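Local atomic coordinates of methionine-R-sulfoxide reductase (Neisseria meningitidis, PDB entry 3MMH), a protein that reduces the R epimer of free methionine sulfoxide back to methionine, using a binding pocket built on a GAF-domain fold. Residues I78-G83 with A88-G93; D31-L36 with L66-G71; V97-A102 with E136-F141. All coordinates share one frame; numbering follows the deposited sequence. Where two conformers were deposited one is given.

Contact 1. Residues I78-G83 with A88-G93; sequences IPFGRG and AWAKGG. With SME (methionine sulfoxide), chain C.
The turn that leads from edge strand 77-79 into helix 83-91 of the GAF domain folds back on the last turn of that helix, and F80 against W89 makes the join. The phenyl ring of F80 stands with its edge on one face of the indole, an edge-to-face (T-shaped) pair in which the ring planes meet at 84° and the centroid of F80 lies 4.9 Å from that of the five-membered ring. F80 CD1 sits over the middle of the indole and comes within 3.5 Å of W89 CD2. F80 CB adds a CH-pi contact over the six-membered ring, 4.2 Å from its centroid. With CG anti to the backbone N (chi1 178°), F80 carries its ring toward the helix; the two side chains cross at about a right angle. The far end of the ring meets A90, with F80 CZ 3.5 Å from A90 CB; a small methyl suits a helix surface approached this closely. F80 is itself part of the type II turn P79-R82, closed by the bond from R82 N to P79 O (3.0 Å), with G81 in the third position, where positive phi favours glycine. The helix stops in a Schellman motif with G92 at C-prime: G93 N bonds to A88 O and G92 N to W89 O. On the inner side, G83 CA approaches the carboxylate of methionine sulfoxide. The aromatic pair thus lies on the surface of a strand-turn-helix unit whose inner residues I78 and G83 line the substrate pocket.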
loop_
_atom_site.group_PDB
_atom_site.type_symbol
_atom_site.label_atom_id
_atom_site.label_comp_id
_atom_site.label_asym_id
_atom_site.label_seq_id
_atom_site.Cartn_x
_atom_site.Cartn_y
_atom_site.Cartn_z
ATOM N N ILE A 78 -11.692 5.569 10.374
ATOM C CA ILE A 78 -11.568 6.692 11.323
ATOM C C ILE A 78 -12.813 7.597 11.117
ATOM O O ILE A 78 -12.987 8.173 10.058
ATOM C CB ILE A 78 -10.243 7.469 11.126
ATOM C CG1 ILE A 78 -9.030 6.535 11.335
ATOM C CG2 ILE A 78 -10.162 8.617 12.143
ATOM C CD1 ILE A 78 -7.749 7.160 10.953
ATOM N N PRO A 79 -13.645 7.740 12.141
ATOM C CA PRO A 79 -14.787 8.617 12.012
ATOM C C PRO A 79 -14.397 10.075 11.758
ATOM O O PRO A 79 -13.421 10.569 12.344
ATOM C CB PRO A 79 -15.534 8.459 13.334
ATOM C CG PRO A 79 -15.047 7.198 13.886
ATOM C CD PRO A 79 -13.641 7.044 13.442
ATOM N N PHE A 80 -15.291 10.794 11.050
ATOM C CA PHE A 80 -15.153 12.251 10.960
ATOM C C PHE A 80 -14.902 12.848 12.350
ATOM O O PHE A 80 -15.622 12.540 13.285
ATOM C CB PHE A 80 -16.461 12.856 10.406
ATOM C CG PHE A 80 -16.448 14.332 10.320
ATOM C CD1 PHE A 80 -15.809 14.960 9.294
ATOM C CD2 PHE A 80 -17.009 15.110 11.331
ATOM C CE1 PHE A 80 -15.759 16.310 9.218
ATOM C CE2 PHE A 80 -16.927 16.473 11.303
ATOM C CZ PHE A 80 -16.308 17.121 10.251
ATOM N N GLY A 81 -13.934 13.742 12.443
ATOM C CA GLY A 81 -13.633 14.478 13.654
ATOM C C GLY A 81 -12.889 13.760 14.715
ATOM O O GLY A 81 -12.555 14.406 15.706
ATOM N N ARG A 82 -12.609 12.460 14.566
ATOM C CA ARG A 82 -11.900 11.688 15.582
ATOM C C ARG A 82 -10.460 11.483 15.120
ATOM O O ARG A 82 -10.195 11.261 13.913
ATOM C CB ARG A 82 -12.592 10.353 15.712
ATOM C CG ARG A 82 -14.058 10.424 16.242
ATOM C CD ARG A 82 -14.190 11.017 17.626
ATOM N NE ARG A 82 -13.231 10.478 18.600
ATOM C CZ ARG A 82 -13.515 9.455 19.377
ATOM N NH1 ARG A 82 -14.620 8.807 19.289
ATOM N NH2 ARG A 82 -12.621 9.019 20.252
ATOM N N GLY A 83 -9.540 11.458 16.064
ATOM C CA GLY A 83 -8.142 11.265 15.768
ATOM C C GLY A 83 -7.515 12.477 15.103
ATOM O O GLY A 83 -8.194 13.387 14.710
ATOM N N ALA A 88 -8.022 16.664 11.085
ATOM C CA ALA A 88 -7.541 17.387 9.888
ATOM C C ALA A 88 -8.684 17.544 8.923
ATOM O O ALA A 88 -8.832 18.606 8.298
ATOM C CB ALA A 88 -6.369 16.657 9.246
ATOM N N TRP A 89 -9.481 16.504 8.737
ATOM C CA TRP A 89 -10.671 16.558 7.878
ATOM C C TRP A 89 -11.640 17.632 8.384
ATOM O O TRP A 89 -12.048 18.500 7.629
ATOM C CB TRP A 89 -11.300 15.174 7.846
ATOM C CG TRP A 89 -12.551 15.018 7.075
ATOM C CD1 TRP A 89 -13.116 15.874 6.189
ATOM C CD2 TRP A 89 -13.349 13.806 7.043
ATOM N NE1 TRP A 89 -14.274 15.312 5.678
ATOM C CE2 TRP A 89 -14.412 14.025 6.143
ATOM C CE3 TRP A 89 -13.286 12.591 7.732
ATOM C CZ2 TRP A 89 -15.396 13.094 5.888
ATOM C CZ3 TRP A 89 -14.299 11.651 7.504
ATOM C CH2 TRP A 89 -15.358 11.917 6.581
ATOM N N ALA A 90 -11.958 17.620 9.668
ATOM C CA ALA A 90 -12.942 18.559 10.211
ATOM C C ALA A 90 -12.391 19.999 10.127
ATOM O O ALA A 90 -13.192 20.920 9.876
ATOM C CB ALA A 90 -13.273 18.186 11.680
ATOM N N LYS A 91 -11.068 20.204 10.325
ATOM C CA LYS A 91 -10.437 21.598 10.369
ATOM C C LYS A 91 -10.324 22.039 8.864
ATOM O O LYS A 91 -10.179 23.216 8.598
ATOM C CB LYS A 91 -8.915 21.447 10.892
ATOM C CG LYS A 91 -8.021 22.698 11.160
ATOM C CD LYS A 91 -6.567 22.187 11.517
ATOM C CE LYS A 91 -5.504 23.312 11.626
ATOM N NZ LYS A 91 -4.156 22.689 12.180
ATOM N N GLY A 92 -10.217 21.118 7.902
ATOM C CA GLY A 92 -9.856 21.465 6.565
ATOM C C GLY A 92 -8.416 21.888 6.404
ATOM O O GLY A 92 -8.122 22.725 5.559
ATOM N N GLY A 93 -7.506 21.365 7.225
ATOM C CA GLY A 93 -6.128 21.743 7.145
ATOM C C GLY A 93 -5.190 20.802 7.806
ATOM O O GLY A 93 -5.642 19.915 8.537
HETATM N N SME C . -2.956 8.315 14.388
HETATM C CA SME C . -4.093 8.491 13.453
HETATM C CB SME C . -4.722 7.153 13.012
HETATM C CG SME C . -4.050 6.467 11.811
HETATM S S SME C . -2.597 5.601 12.248
HETATM O OE SME C . -1.631 6.189 13.159
HETATM C CE SME C . -2.080 5.059 10.674
HETATM C C SME C . -5.110 9.430 14.039
HETATM O O SME C . -6.073 9.749 13.327
HETATM O OXT SME C . -4.929 9.894 15.230
#

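Contact 2. Residues D31-L36 with L66-G71; sequences DWVANL and LAPFQG
P68 lays its pyrrolidine ring against the first turn of helix 32-47, overlapping V33 and L36, which are three residues apart and so share one side of the helix. The ring's CG makes most of the contact: P68 CG is 3.8 Å from V33 CG1 and 4.0 Å from L36 CB, and it also lies 3.6 Å from V33 O. P68 CD lies near L36 CB, and P68 CB faces the L36 carbonyl carbon. Of the two V33 methyls it is CG1 that meets the proline, the branch placed anti to the backbone N (chi1 167°), and the two side chains cross at about a right angle. No hydrogen bond spans the two segments, so apolar contact carries the join. Proline suits a place where the chain turns a corner between two parts of strand 63-70: its compact ring has no backbone N-H to leave without a partner and gives the helix an apolar surface. The helix itself is started by D31 at the N-cap, where OD2 accepts from A34 N (2.9 Å, 161°) through its anti lone pair. L36 also reaches back along its own helix, with CD1 over one face of the W32 indole. W32 in turn meets F160 edge-to-face, and P68 also rests on A37. The start of helix 32-47 packs on both the sheet, through W32, L36 and P68, and helix 143-165, through W32 and N35, while Q70, farther along the strand, packs on F69 of the second subunit.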
loop_
_atom_site.group_PDB
_atom_site.type_symbol
_atom_site.label_atom_id
_atom_site.label_comp_id
_atom_site.label_asym_id
_atom_site.label_seq_id
_atom_site.Cartn_x
_atom_site.Cartn_y
_atom_site.Cartn_z
ATOM N N ASP A 31 -4.784 5.632 -12.681
ATOM C CA ASP A 31 -5.462 4.942 -11.583
ATOM C C ASP A 31 -5.038 5.574 -10.240
ATOM O O ASP A 31 -3.860 5.611 -9.892
ATOM C CB ASP A 31 -5.143 3.465 -11.629
ATOM C CG ASP A 31 -5.947 2.667 -10.605
ATOM O OD1 ASP A 31 -7.078 2.256 -10.928
ATOM O OD2 ASP A 31 -5.491 2.525 -9.453
ATOM N N TRP A 32 -6.056 6.005 -9.498
ATOM C CA TRP A 32 -5.832 6.748 -8.232
ATOM C C TRP A 32 -5.140 5.878 -7.203
ATOM O O TRP A 32 -4.161 6.290 -6.587
ATOM C CB TRP A 32 -7.216 7.274 -7.768
ATOM C CG TRP A 32 -7.255 8.013 -6.473
ATOM C CD1 TRP A 32 -8.133 7.822 -5.484
ATOM C CD2 TRP A 32 -6.474 9.188 -6.091
ATOM N NE1 TRP A 32 -7.988 8.776 -4.484
ATOM C CE2 TRP A 32 -6.980 9.608 -4.845
ATOM C CE3 TRP A 32 -5.406 9.889 -6.673
ATOM C CZ2 TRP A 32 -6.505 10.740 -4.165
ATOM C CZ3 TRP A 32 -4.962 10.945 -6.042
ATOM C CH2 TRP A 32 -5.491 11.386 -4.788
ATOM N N VAL A 33 -5.649 4.662 -6.987
ATOM C CA VAL A 33 -5.053 3.793 -5.992
ATOM C C VAL A 33 -3.591 3.432 -6.336
ATOM O O VAL A 33 -2.742 3.445 -5.452
ATOM C CB VAL A 33 -5.920 2.506 -5.788
ATOM C CG1 VAL A 33 -5.207 1.444 -5.013
ATOM C CG2 VAL A 33 -7.238 2.929 -5.070
ATOM N N ALA A 34 -3.300 3.170 -7.621
ATOM C CA ALA A 34 -1.937 2.894 -8.026
ATOM C C ALA A 34 -1.022 4.065 -7.684
ATOM O O ALA A 34 0.096 3.910 -7.189
ATOM C CB ALA A 34 -1.836 2.548 -9.524
ATOM N N ASN A 35 -1.484 5.284 -7.955
ATOM C CA ASN A 35 -0.732 6.483 -7.686
ATOM C C ASN A 35 -0.490 6.709 -6.199
ATOM O O ASN A 35 0.598 7.090 -5.778
ATOM C CB ASN A 35 -1.305 7.695 -8.360
ATOM C CG ASN A 35 -0.983 7.776 -9.844
ATOM O OD1 ASN A 35 0.025 7.257 -10.263
ATOM N ND2 ASN A 35 -1.866 8.467 -10.602
ATOM N N LEU A 36 -1.515 6.463 -5.391
ATOM C CA LEU A 36 -1.347 6.555 -3.938
ATOM C C LEU A 36 -0.347 5.539 -3.456
ATOM O O LEU A 36 0.495 5.798 -2.582
ATOM C CB LEU A 36 -2.694 6.382 -3.210
ATOM C CG LEU A 36 -3.704 7.530 -3.482
ATOM C CD1 LEU A 36 -5.028 7.170 -2.777
ATOM C CD2 LEU A 36 -3.185 8.911 -3.145
ATOM N N LEU A 66 -9.046 3.250 5.117
ATOM C CA LEU A 66 -7.685 2.982 4.832
ATOM C C LEU A 66 -7.471 2.685 3.378
ATOM O O LEU A 66 -8.203 1.903 2.773
ATOM C CB LEU A 66 -7.215 1.788 5.682
ATOM C CG LEU A 66 -5.729 1.375 5.611
ATOM C CD1 LEU A 66 -4.847 2.516 6.070
ATOM C CD2 LEU A 66 -5.644 0.094 6.506
ATOM N N ALA A 67 -6.453 3.283 2.781
ATOM C CA ALA A 67 -6.075 3.173 1.382
ATOM C C ALA A 67 -4.625 2.689 1.344
ATOM O O ALA A 67 -4.102 2.244 2.361
ATOM C CB ALA A 67 -6.437 4.448 0.645
ATOM N N PRO A 68 -3.862 2.858 0.248
ATOM C CA PRO A 68 -2.464 2.390 0.282
ATOM C C PRO A 68 -1.631 3.035 1.381
ATOM O O PRO A 68 -1.772 4.228 1.650
ATOM C CB PRO A 68 -1.977 2.690 -1.110
ATOM C CG PRO A 68 -3.171 2.553 -1.995
ATOM C CD PRO A 68 -4.286 3.163 -1.136
ATOM N N PHE A 69 -0.677 2.273 1.903
ATOM C CA PHE A 69 0.238 2.730 2.927
ATOM C C PHE A 69 1.419 1.780 3.029
ATOM O O PHE A 69 1.330 0.627 2.588
ATOM C CB PHE A 69 -0.443 2.847 4.274
ATOM C CG PHE A 69 -0.802 1.477 4.926
ATOM C CD1 PHE A 69 -1.965 0.845 4.630
ATOM C CD2 PHE A 69 0.107 0.924 5.794
ATOM C CE1 PHE A 69 -2.265 -0.363 5.248
ATOM C CE2 PHE A 69 -0.213 -0.306 6.431
ATOM C CZ PHE A 69 -1.392 -0.905 6.148
ATOM N N GLN A 70 2.469 2.225 3.672
ATOM C CA GLN A 70 3.597 1.420 4.083
ATOM C C GLN A 70 3.798 1.562 5.567
ATOM O O GLN A 70 3.589 2.625 6.146
ATOM C CB GLN A 70 4.843 1.777 3.272
ATOM C CG GLN A 70 4.648 1.623 1.798
ATOM C CD GLN A 70 5.548 0.904 0.933
ATOM O OE1 GLN A 70 5.351 0.818 -0.304
ATOM N NE2 GLN A 70 6.568 0.378 1.504
ATOM N N GLY A 71 4.235 0.468 6.188
ATOM C CA GLY A 71 4.360 0.371 7.615
ATOM C C GLY A 71 3.430 -0.712 8.185
ATOM O O GLY A 71 2.791 -1.459 7.406
#

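Contact 3. Residues V97-A102 with E136-F141; sequences VGDVDA and EHLAQF. With ACT (acetate ion), chain M.
One backbone hydrogen bond spans the two loops, from A139 N to G98 O, at 2.9 Å and an N-H...O angle of 151°, with the donor in the carbonyl plane on a lone pair. The CA atoms of G98 and A139 are 4.2 Å apart, and A139 has left-handed backbone angles. A magnesium ion held by V97 and F141, one from each segment, also joins them. Beside the hydrogen bond L138 lies alongside D99, the two side chains pointing the same way. One methyl does the touching: L138 CD2 is 3.5 Å from D99 CG and also 3.7 Å from G98 O. The carboxylate is held in place from its own loop, since D99 OD1 accepts from D101 N (2.9 Å) in an Asx turn; the donor comes from above the carboxylate plane, 49° out of it. With CG anti to the backbone N (chi1 179°), the D99 carboxylate extends beside the leucine methyl. A separate backbone bond, A102 N to D99 O, holds the same loop. Elsewhere in 136-141, E136 N donates to an acetate ion, probably from the crystallisation liquor, at 2.8 Å, and the H137 ring has one acetate oxygen over a face. S115 OG is bonded to both H137 O and Q140 N, tying this loop to strand 115-123. The chemistry is thus mixed: a directional backbone bond and a shared metal ion link the loops, and an apolar methyl rests beside the carboxylate, a van der Waals contact whose partner is fixed by its own Asx turn.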
loop_
_atom_site.group_PDB
_atom_site.type_symbol
_atom_site.label_atom_id
_atom_site.label_comp_id
_atom_site.label_asym_id
_atom_site.label_seq_id
_atom_site.Cartn_x
_atom_site.Cartn_y
_atom_site.Cartn_z
ATOM N N VAL A 97 1.772 16.997 14.831
ATOM C CA VAL A 97 1.744 16.544 16.210
ATOM C C VAL A 97 3.173 16.162 16.605
ATOM O O VAL A 97 3.710 15.202 16.128
ATOM C CB VAL A 97 0.761 15.344 16.437
ATOM C CG1 VAL A 97 0.800 14.906 17.860
ATOM C CG2 VAL A 97 -0.642 15.715 15.971
ATOM N N GLY A 98 3.745 16.919 17.538
ATOM C CA GLY A 98 5.048 16.694 18.034
ATOM C C GLY A 98 5.148 15.533 18.970
ATOM O O GLY A 98 6.189 14.865 19.045
ATOM N N ASP A 99 4.061 15.282 19.696
ATOM C CA ASP A 99 4.014 14.213 20.687
ATOM C C ASP A 99 2.581 13.715 20.867
ATOM O O ASP A 99 1.747 14.391 21.468
ATOM C CB ASP A 99 4.566 14.707 22.026
ATOM C CG ASP A 99 4.519 13.642 23.104
ATOM O OD1 ASP A 99 3.996 12.541 22.831
ATOM O OD2 ASP A 99 5.005 13.905 24.223
ATOM N N VAL A 100 2.310 12.526 20.340
ATOM C CA VAL A 100 0.969 11.994 20.274
ATOM C C VAL A 100 0.330 11.874 21.659
ATOM O O VAL A 100 -0.886 11.938 21.796
ATOM C CB VAL A 100 0.830 10.711 19.461
ATOM C CG1 VAL A 100 1.276 10.959 18.014
ATOM C CG2 VAL A 100 1.495 9.559 20.178
ATOM N N ASP A 101 1.156 11.808 22.696
ATOM C CA ASP A 101 0.672 11.844 24.122
ATOM C C ASP A 101 0.139 13.204 24.589
ATOM O O ASP A 101 -0.655 13.213 25.536
ATOM C CB ASP A 101 1.759 11.267 25.006
ATOM C CG ASP A 101 2.003 9.805 24.703
ATOM O OD1 ASP A 101 3.137 9.342 24.850
ATOM O OD2 ASP A 101 1.048 9.114 24.313
ATOM N N ALA A 102 0.544 14.354 24.063
ATOM C CA ALA A 102 -0.080 15.591 24.393
ATOM C C ALA A 102 -1.180 16.047 23.471
ATOM O O ALA A 102 -1.694 17.182 23.588
ATOM C CB ALA A 102 0.987 16.629 24.536
ATOM N N GLU A 136 8.192 6.785 15.059
ATOM C CA GLU A 136 8.546 6.359 16.417
ATOM C C GLU A 136 9.347 7.378 17.190
ATOM O O GLU A 136 9.526 7.188 18.398
ATOM C CB GLU A 136 9.355 5.061 16.357
ATOM C CG GLU A 136 8.548 3.914 15.911
ATOM C CD GLU A 136 9.284 2.580 16.166
ATOM O OE1 GLU A 136 9.191 2.054 17.266
ATOM O OE2 GLU A 136 9.883 2.062 15.189
ATOM N N HIS A 137 9.846 8.448 16.554
ATOM C CA HIS A 137 10.652 9.506 17.215
ATOM C C HIS A 137 9.694 10.637 17.595
ATOM O O HIS A 137 8.689 10.844 16.885
ATOM C CB HIS A 137 11.737 10.044 16.260
ATOM C CG HIS A 137 12.570 8.971 15.671
ATOM N ND1 HIS A 137 13.031 7.899 16.402
ATOM C CD2 HIS A 137 12.971 8.764 14.399
ATOM C CE1 HIS A 137 13.732 7.099 15.610
ATOM N NE2 HIS A 137 13.677 7.584 14.383
ATOM N N LEU A 138 9.969 11.363 18.678
ATOM C CA LEU A 138 9.255 12.602 18.982
ATOM C C LEU A 138 9.624 13.665 17.948
ATOM O O LEU A 138 10.733 13.736 17.514
ATOM C CB LEU A 138 9.631 13.101 20.364
ATOM C CG LEU A 138 9.033 12.359 21.515
ATOM C CD1 LEU A 138 9.771 12.659 22.808
ATOM C CD2 LEU A 138 7.561 12.612 21.674
ATOM N N ALA A 139 8.664 14.547 17.625
ATOM C CA ALA A 139 8.915 15.747 16.808
ATOM C C ALA A 139 9.639 15.404 15.534
ATOM O O ALA A 139 10.447 16.223 15.055
ATOM C CB ALA A 139 9.812 16.817 17.633
ATOM N N GLN A 140 9.242 14.329 14.850
ATOM C CA GLN A 140 9.849 14.031 13.567
ATOM C C GLN A 140 9.326 14.965 12.478
ATOM O O GLN A 140 9.981 15.113 11.442
ATOM C CB GLN A 140 9.604 12.564 13.210
ATOM C CG GLN A 140 10.511 12.139 12.060
ATOM C CD GLN A 140 11.993 12.187 12.408
ATOM O OE1 GLN A 140 12.343 11.858 13.544
ATOM N NE2 GLN A 140 12.857 12.632 11.486
ATOM N N PHE A 141 8.155 15.533 12.671
ATOM C CA PHE A 141 7.491 16.321 11.660
ATOM C C PHE A 141 7.373 17.778 12.103
ATOM O O PHE A 141 7.026 18.064 13.252
ATOM C CB PHE A 141 6.088 15.795 11.313
ATOM C CG PHE A 141 6.115 14.324 10.995
ATOM C CD1 PHE A 141 6.527 13.896 9.760
ATOM C CD2 PHE A 141 5.772 13.370 11.945
ATOM C CE1 PHE A 141 6.566 12.530 9.497
ATOM C CE2 PHE A 141 5.837 12.033 11.661
ATOM C CZ PHE A 141 6.222 11.600 10.423
HETATM C C ACT M . 10.627 6.522 12.183
HETATM O O ACT M . 10.072 5.881 13.128
HETATM O OXT ACT M . 10.274 7.673 11.797
HETATM C CH3 ACT M . 11.866 5.875 11.620
#

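In the fold
From the N terminus, contact 2 comes first: it brings the start of helix 32-47 onto strand 63-70 and closes a loop that includes strand 51-58. Contact 1 follows on the next strand, 77-79, the neighbour of 63-70 in the sheet, and closes a short loop in which helix 83-91 returns to the end of that strand. Contact 3 then spans the loop after strand 95-97 and the one before helix 143-165, enclosing strands 115-123 and 126-135. The three run in series, neither nested nor crossed. Contacts 2 and 3 lie on opposite sides of the chain's centre, about 24 Å apart between centres, while contact 1 borders the methionine sulfoxide pocket.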